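Local coordinates for protein acetyltransferase, GNAT family (Streptococcus agalactiae 2603V/R, PDB 2Q7B) that probably transfers an acetyl group from acetyl-CoA to an amine, as a member of the GNAT family of N-acetyltransferases, at residues I45-D50 and P139-R144; Q56-Q61 and V97-F102; R133-T138 and D160-D165. One frame throughout, in Å; residues are numbered along the deposited sequence.

Contact 1. Residues I45-D50 and P139-R144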
# COMPACT_ATOMS: atom_id res chain seq x y z
N ILE A 45 -4.25 -0.29 12.38
CA ILE A 45 -4.69 0.85 13.19
C ILE A 45 -5.74 0.36 14.18
O ILE A 45 -5.63 0.59 15.37
CB ILE A 45 -5.21 2.01 12.31
CG1 ILE A 45 -4.06 2.53 11.44
CG2 ILE A 45 -5.77 3.14 13.22
CD1 ILE A 45 -4.45 3.56 10.45
N GLU A 46 -6.72 -0.36 13.66
CA GLU A 46 -7.80 -0.88 14.49
C GLU A 46 -7.40 -2.13 15.27
O GLU A 46 -7.54 -2.14 16.49
CB GLU A 46 -9.02 -1.18 13.63
CG GLU A 46 -10.24 -1.55 14.44
CD GLU A 46 -11.42 -1.93 13.59
OE1 GLU A 46 -11.26 -2.47 12.48
OE2 GLU A 46 -12.53 -1.73 14.09
N ALA A 47 -6.89 -3.16 14.61
CA ALA A 47 -6.51 -4.41 15.28
C ALA A 47 -5.05 -4.49 15.76
O ALA A 47 -4.71 -5.44 16.46
CB ALA A 47 -6.82 -5.60 14.40
N LYS A 48 -4.19 -3.54 15.39
CA LYS A 48 -2.81 -3.53 15.89
C LYS A 48 -2.03 -4.85 15.64
O LYS A 48 -1.27 -5.29 16.51
CB LYS A 48 -2.79 -3.27 17.40
CG LYS A 48 -3.75 -2.19 17.93
CD LYS A 48 -3.21 -0.80 17.86
CE LYS A 48 -4.13 0.13 18.64
NZ LYS A 48 -3.48 1.44 18.92
N LEU A 49 -2.22 -5.47 14.48
CA LEU A 49 -1.59 -6.74 14.16
C LEU A 49 -0.19 -6.61 13.55
O LEU A 49 0.51 -7.61 13.42
CB LEU A 49 -2.46 -7.53 13.19
CG LEU A 49 -3.88 -7.85 13.67
CD1 LEU A 49 -4.72 -8.34 12.51
CD2 LEU A 49 -3.85 -8.87 14.80
N ASP A 50 0.20 -5.40 13.17
CA ASP A 50 1.51 -5.15 12.56
C ASP A 50 1.79 -6.07 11.36
O ASP A 50 2.82 -6.73 11.30
CB ASP A 50 2.62 -5.22 13.62
CG ASP A 50 3.98 -4.77 13.09
OD1 ASP A 50 4.01 -3.87 12.21
OD2 ASP A 50 5.01 -5.32 13.55
N PRO A 139 -7.83 -13.66 13.66
CA PRO A 139 -7.08 -13.53 14.92
C PRO A 139 -7.89 -13.95 16.16
O PRO A 139 -9.09 -13.66 16.25
CB PRO A 139 -6.74 -12.04 14.98
CG PRO A 139 -6.79 -11.58 13.56
CD PRO A 139 -7.84 -12.40 12.89
N GLU A 140 -7.23 -14.59 17.12
CA GLU A 140 -7.89 -15.11 18.32
C GLU A 140 -8.49 -13.97 19.15
O GLU A 140 -9.43 -14.21 19.91
CB GLU A 140 -6.95 -15.97 19.17
CG GLU A 140 -7.61 -17.15 19.96
CD GLU A 140 -8.48 -16.73 21.14
N LYS A 141 -7.98 -12.75 19.00
CA LYS A 141 -8.50 -11.61 19.76
C LYS A 141 -9.69 -10.91 19.11
O LYS A 141 -10.26 -10.00 19.70
CB LYS A 141 -7.41 -10.57 20.00
CG LYS A 141 -7.09 -9.70 18.79
CD LYS A 141 -6.01 -8.71 19.14
CE LYS A 141 -5.81 -7.69 18.05
NZ LYS A 141 -4.82 -6.67 18.51
N GLU A 142 -10.07 -11.33 17.91
CA GLU A 142 -11.12 -10.63 17.18
C GLU A 142 -12.48 -11.30 17.47
O GLU A 142 -13.01 -12.06 16.65
CB GLU A 142 -10.77 -10.59 15.69
CG GLU A 142 -10.83 -9.18 15.11
CD GLU A 142 -10.09 -9.06 13.78
OE1 GLU A 142 -10.59 -9.62 12.77
OE2 GLU A 142 -9.03 -8.37 13.75
N LYS A 143 -13.01 -11.00 18.65
CA LYS A 143 -14.27 -11.56 19.13
C LYS A 143 -15.47 -11.17 18.24
O LYS A 143 -16.33 -12.01 17.94
CB LYS A 143 -14.51 -11.12 20.60
CG LYS A 143 -15.75 -11.70 21.25
N ARG A 144 -15.51 -9.89 17.84
CA ARG A 144 -16.57 -9.37 16.96
C ARG A 144 -16.64 -10.19 15.67
O ARG A 144 -17.73 -10.60 15.26
CB ARG A 144 -16.32 -7.89 16.62
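The turn that follows helix 29-46 meets the turn leading from strand 133-139 into helix 143-150, L49 and A47 facing P139, K141 and E142. L49 leads the apolar part: its CD1 lies 4.0 Å from P139 CG, the two side chains crossing at about a right angle. Its other methyl, CD2, sits 4.0 Å from K141 CE, the leucine and lysine running past each other in opposite senses. K141 has CG between its backbone N and carbonyl carbon (chi1 77°) and is extended beyond, carrying the ammonium across to the backbone just after helix 29-46. K141 NZ is modelled 2.4 Å from A47 O, a hydrogen bond too short to trust. E142 sends OE2 to within 3.6 Å of A47 CB, while its OE1 is bonded to S145 OG in the first turn of helix 143-150; E142 itself occupies the N-cap position. A type I turn from P139 sets this corner, closed by E142 N to P139 O at 3.0 Å; K48, with positive phi, is the first residue after helix 29-46 to leave helical geometry. Two helix-end turns packed at the C-terminal end of strand 133-139 make this a surface joint of the GNAT fold.

Contact 2. Residues Q56-Q61 and V97-F102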
# COMPACT_ATOMS: atom_id res chain seq x y z
N GLN A 56 1.54 -9.82 2.17
CA GLN A 56 0.30 -10.08 1.45
C GLN A 56 0.36 -9.35 0.13
O GLN A 56 -0.54 -8.59 -0.24
CB GLN A 56 -0.90 -9.66 2.29
CG GLN A 56 -0.76 -8.26 2.87
CD GLN A 56 -1.78 -7.90 3.92
OE1 GLN A 56 -2.65 -8.71 4.26
NE2 GLN A 56 -1.69 -6.67 4.43
N ASP A 57 1.42 -9.62 -0.61
CA ASP A 57 1.65 -8.95 -1.90
C ASP A 57 0.67 -9.37 -3.02
O ASP A 57 0.67 -8.77 -4.08
CB ASP A 57 3.12 -9.06 -2.31
CG ASP A 57 3.58 -10.51 -2.47
OD1 ASP A 57 2.88 -11.28 -3.14
OD2 ASP A 57 4.63 -10.87 -1.91
N ASP A 58 -0.15 -10.39 -2.77
CA ASP A 58 -1.29 -10.75 -3.66
C ASP A 58 -2.22 -9.53 -3.95
O ASP A 58 -2.87 -9.44 -5.00
CB ASP A 58 -2.13 -11.90 -3.06
CG ASP A 58 -2.47 -11.69 -1.55
OD1 ASP A 58 -1.55 -11.85 -0.71
OD2 ASP A 58 -3.64 -11.43 -1.20
N ILE A 59 -2.24 -8.58 -3.02
CA ILE A 59 -3.00 -7.32 -3.13
C ILE A 59 -2.56 -6.49 -4.35
O ILE A 59 -3.36 -5.76 -4.93
CB ILE A 59 -2.83 -6.48 -1.80
CG1 ILE A 59 -3.51 -7.21 -0.62
CG2 ILE A 59 -3.35 -5.08 -1.91
CD1 ILE A 59 -4.92 -7.61 -0.88
N PHE A 60 -1.29 -6.64 -4.73
CA PHE A 60 -0.68 -5.91 -5.85
C PHE A 60 -0.70 -6.70 -7.18
O PHE A 60 -0.20 -6.23 -8.20
CB PHE A 60 0.73 -5.43 -5.44
CG PHE A 60 0.71 -4.62 -4.18
CD1 PHE A 60 0.28 -3.31 -4.19
CD2 PHE A 60 1.00 -5.19 -2.96
CE1 PHE A 60 0.19 -2.57 -3.03
CE2 PHE A 60 0.91 -4.45 -1.79
CZ PHE A 60 0.50 -3.14 -1.82
N GLN A 61 -1.31 -7.88 -7.15
CA GLN A 61 -1.43 -8.73 -8.33
C GLN A 61 -2.73 -9.51 -8.22
O GLN A 61 -2.74 -10.73 -8.37
CB GLN A 61 -0.22 -9.67 -8.44
CG GLN A 61 0.10 -10.47 -7.19
CD GLN A 61 1.47 -11.18 -7.27
OE1 GLN A 61 1.80 -11.74 -8.29
NE2 GLN A 61 2.24 -11.15 -6.18
N VAL A 97 -10.69 -20.62 0.09
CA VAL A 97 -10.37 -19.85 1.27
C VAL A 97 -11.02 -18.47 1.13
O VAL A 97 -11.00 -17.88 0.06
CB VAL A 97 -8.82 -19.64 1.41
CG1 VAL A 97 -8.47 -18.91 2.72
CG2 VAL A 97 -8.09 -20.97 1.36
N LEU A 98 -11.61 -17.99 2.22
CA LEU A 98 -12.19 -16.65 2.30
C LEU A 98 -11.06 -15.78 2.88
O LEU A 98 -10.58 -16.05 3.98
CB LEU A 98 -13.44 -16.67 3.19
CG LEU A 98 -14.30 -15.40 3.27
CD1 LEU A 98 -15.72 -15.75 3.68
CD2 LEU A 98 -13.69 -14.37 4.19
N LYS A 99 -10.63 -14.79 2.11
CA LYS A 99 -9.51 -13.93 2.46
C LYS A 99 -9.84 -12.47 2.26
O LYS A 99 -10.84 -12.13 1.62
CB LYS A 99 -8.32 -14.21 1.52
CG LYS A 99 -7.64 -15.55 1.66
CD LYS A 99 -6.56 -15.75 0.61
CE LYS A 99 -5.34 -14.84 0.77
NZ LYS A 99 -4.68 -15.06 2.06
N LYS A 100 -8.96 -11.62 2.79
CA LYS A 100 -9.02 -10.18 2.64
C LYS A 100 -10.41 -9.60 2.87
O LYS A 100 -10.87 -8.77 2.10
CB LYS A 100 -8.48 -9.78 1.28
CG LYS A 100 -7.05 -10.29 1.01
CD LYS A 100 -6.04 -9.85 2.06
CE LYS A 100 -4.67 -10.47 1.82
NZ LYS A 100 -4.02 -10.83 3.11
N PHE A 101 -11.02 -10.03 3.97
CA PHE A 101 -12.36 -9.59 4.33
C PHE A 101 -12.28 -8.40 5.28
O PHE A 101 -11.99 -8.55 6.45
CB PHE A 101 -13.12 -10.77 4.92
CG PHE A 101 -14.54 -10.47 5.30
CD1 PHE A 101 -15.30 -9.49 4.67
CD2 PHE A 101 -15.17 -11.30 6.20
CE1 PHE A 101 -16.60 -9.28 5.03
CE2 PHE A 101 -16.47 -11.11 6.53
CZ PHE A 101 -17.19 -10.08 5.95
N PHE A 102 -12.55 -7.21 4.76
CA PHE A 102 -12.43 -5.98 5.54
C PHE A 102 -13.56 -5.03 5.25
O PHE A 102 -14.08 -5.01 4.13
CB PHE A 102 -11.12 -5.26 5.19
CG PHE A 102 -9.88 -6.10 5.42
CD1 PHE A 102 -9.46 -6.37 6.71
CD2 PHE A 102 -9.13 -6.59 4.34
CE1 PHE A 102 -8.33 -7.14 6.93
CE2 PHE A 102 -8.01 -7.35 4.57
CZ PHE A 102 -7.61 -7.63 5.87
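K100 reaches from strand 95-103 to Q56, and its NZ donates to Q56 OE1 at 2.8 Å. NZ approaches off the C=O line, at a C=O...N angle of 137° and tilted 19° from the carbonyl plane. At the other end of the same amide, NE2 is bonded to OE1 of Q43 in helix 29-46, so both polar atoms of this buried glutamine have partners, which supports the modelled orientation of the amide. K100 NZ has a further acceptor in a bound citrate. D58 comes at the lysine from the opposite direction: OD2 is 3.3 Å from K100 CE but 4.4 Å from its NZ, too far for a salt bridge, and its hydrogen bond goes to Y66 OH instead. The aliphatic part of K100 has its own support, I59 CD1 lying 3.9 Å from K100 CD. Next door, K99 NZ bonds to Y166 OH and to citrate. K100 itself has positive phi, and its O accepts from S85 OG; this break in the strand is consistent with the beta bulge of the fourth GNAT strand, and it lets two successive lysines face the same side. Two ammonium groups bonded to citrate suggest a pocket that can accept an anion; the citrate is probably from the crystallisation liquor, and the nearby D58 carboxylate would be expected to moderate the positive charge.

Contact 3. Residues R133-T138 and D160-D165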
# COMPACT_ATOMS: atom_id res chain seq x y z
N ARG A 133 -16.64 -26.62 0.54
CA ARG A 133 -15.99 -26.28 1.79
C ARG A 133 -15.31 -24.91 1.69
O ARG A 133 -14.59 -24.65 0.73
CB ARG A 133 -14.93 -27.36 2.13
CG ARG A 133 -14.26 -27.18 3.50
CD ARG A 133 -13.35 -28.34 3.89
NE ARG A 133 -12.11 -28.42 3.11
CZ ARG A 133 -11.10 -29.25 3.38
NH1 ARG A 133 -11.13 -30.07 4.42
NH2 ARG A 133 -10.02 -29.24 2.60
N ILE A 134 -15.57 -24.05 2.67
CA ILE A 134 -14.93 -22.74 2.74
C ILE A 134 -14.21 -22.63 4.07
O ILE A 134 -14.83 -22.83 5.11
CB ILE A 134 -15.94 -21.58 2.65
CG1 ILE A 134 -16.73 -21.67 1.34
CG2 ILE A 134 -15.22 -20.23 2.83
CD1 ILE A 134 -15.96 -21.73 0.06
N VAL A 135 -12.93 -22.27 4.02
CA VAL A 135 -12.10 -22.13 5.20
C VAL A 135 -11.59 -20.70 5.33
O VAL A 135 -11.52 -19.96 4.35
CB VAL A 135 -10.90 -23.12 5.20
CG1 VAL A 135 -11.39 -24.56 5.04
CG2 VAL A 135 -9.90 -22.80 4.11
N LEU A 136 -11.24 -20.31 6.55
CA LEU A 136 -10.69 -18.98 6.77
C LEU A 136 -10.02 -18.96 8.11
O LEU A 136 -10.26 -19.84 8.95
CB LEU A 136 -11.80 -17.93 6.72
CG LEU A 136 -12.93 -17.96 7.76
CD1 LEU A 136 -12.55 -17.27 9.09
CD2 LEU A 136 -14.16 -17.28 7.19
N ASP A 137 -9.16 -17.97 8.33
CA ASP A 137 -8.61 -17.80 9.65
C ASP A 137 -8.90 -16.39 10.12
O ASP A 137 -9.16 -15.49 9.32
CB ASP A 137 -7.12 -18.14 9.75
CG ASP A 137 -6.26 -17.10 9.16
OD1 ASP A 137 -6.60 -16.69 8.05
OD2 ASP A 137 -5.25 -16.70 9.79
N THR A 138 -8.88 -16.22 11.43
CA THR A 138 -9.19 -14.95 12.05
C THR A 138 -8.38 -14.85 13.34
O THR A 138 -8.24 -15.85 14.03
CB THR A 138 -10.74 -14.85 12.32
OG1 THR A 138 -11.01 -13.70 13.13
CG2 THR A 138 -11.28 -16.08 13.03
N ASP A 160 -4.24 -28.45 13.19
CA ASP A 160 -3.66 -29.79 13.02
C ASP A 160 -4.68 -30.85 12.54
O ASP A 160 -4.29 -31.88 12.01
CB ASP A 160 -2.97 -30.25 14.32
CG ASP A 160 -1.79 -29.37 14.70
N GLU A 161 -5.98 -30.57 12.71
CA GLU A 161 -7.05 -31.48 12.31
C GLU A 161 -7.74 -31.14 10.98
O GLU A 161 -8.59 -31.90 10.52
CB GLU A 161 -8.09 -31.53 13.42
CG GLU A 161 -7.51 -32.01 14.75
CD GLU A 161 -8.50 -31.97 15.87
OE1 GLU A 161 -9.49 -31.22 15.74
OE2 GLU A 161 -8.29 -32.67 16.88
N LEU A 162 -7.40 -30.00 10.39
CA LEU A 162 -7.94 -29.62 9.08
C LEU A 162 -6.89 -30.02 8.05
O LEU A 162 -5.75 -29.59 8.17
CB LEU A 162 -8.18 -28.11 8.99
CG LEU A 162 -8.66 -27.55 7.65
CD1 LEU A 162 -10.02 -28.12 7.24
CD2 LEU A 162 -8.74 -26.03 7.70
N ASP A 163 -7.26 -30.85 7.07
CA ASP A 163 -6.33 -31.22 6.01
C ASP A 163 -6.70 -30.38 4.81
O ASP A 163 -7.75 -30.58 4.22
CB ASP A 163 -6.42 -32.71 5.68
CG ASP A 163 -5.38 -33.15 4.65
OD1 ASP A 163 -4.84 -32.31 3.90
OD2 ASP A 163 -5.10 -34.36 4.61
N VAL A 164 -5.84 -29.43 4.44
CA VAL A 164 -6.12 -28.53 3.33
C VAL A 164 -4.79 -28.12 2.67
O VAL A 164 -3.77 -27.97 3.34
CB VAL A 164 -6.96 -27.32 3.85
CG1 VAL A 164 -6.17 -26.51 4.90
CG2 VAL A 164 -7.42 -26.42 2.72
N ASP A 165 -4.79 -27.96 1.35
CA ASP A 165 -3.58 -27.61 0.60
C ASP A 165 -3.37 -26.10 0.68
O ASP A 165 -3.35 -25.40 -0.32
CB ASP A 165 -3.72 -28.07 -0.86
CG ASP A 165 -2.41 -27.99 -1.64
OD1 ASP A 165 -1.32 -28.11 -1.04
OD2 ASP A 165 -2.47 -27.84 -2.88
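R133 and L162 lie alongside each other, running in opposite directions, where the loop before strand 173-179 folds over strand 133-139. The arginine leaves the strand with CG anti to its N (chi1 -175°) and bends at chi3, which brings the guanidinium edge to the loop backbone. That edge meets the carbonyl of D163: R133 NH2 donates to D163 O at 3.1 Å with an N-H...O angle of 148°, the oxygen standing 18° out of the guanidinium plane. NH1 leans on the same oxygen at 3.4 Å, a weak bond, so one carbonyl takes both terminal nitrogens unequally. NE turns to another partner, T95 OG1, and that second bond restrains rotation of the flat group.

Apolar side chains frame it obliquely. L162 CD1 is 3.6 Å from R133 NH1, and V164 CB stands 3.8 Å from NH2. The second methyl of L162, CD2, goes to the next residue of the strand that faces the loop, packing 4.0 Å from CG1 of V135, the two chains crossing at a slant. L162 also touches I175 of strand 173-179 and V164 touches T95, while V135 rests on V97. The leucine thus forks, one branch for the arginine and one for the valine. Held through its backbone by a strand arginine, the loop before the last strand packs over part of strands 95-103, 133-139 and 173-179 of the GNAT sheet.

Overall arrangement
Strand 133-139 joins two of the sites: its start and middle carry contact 3 and its end runs into contact 1, about 20 Å away between centres. The centre of contact 2 stands about 17 Å from that of contact 1 and about 16 Å from that of contact 3, which it meets through the sheet: L98 N lies 2.9 Å from V135 O in a probable hydrogen bond. Contacts 1 and 2 do not touch, their nearest atoms being about 7 Å apart, but bound citrate lies near both: K99 and K100 bond to citrate, and the L49 side chain is about 5 Å from a citrate. The bulged strand borders the acetyl-CoA cleft in GNAT enzymes, so citrate may lie in or near the active site.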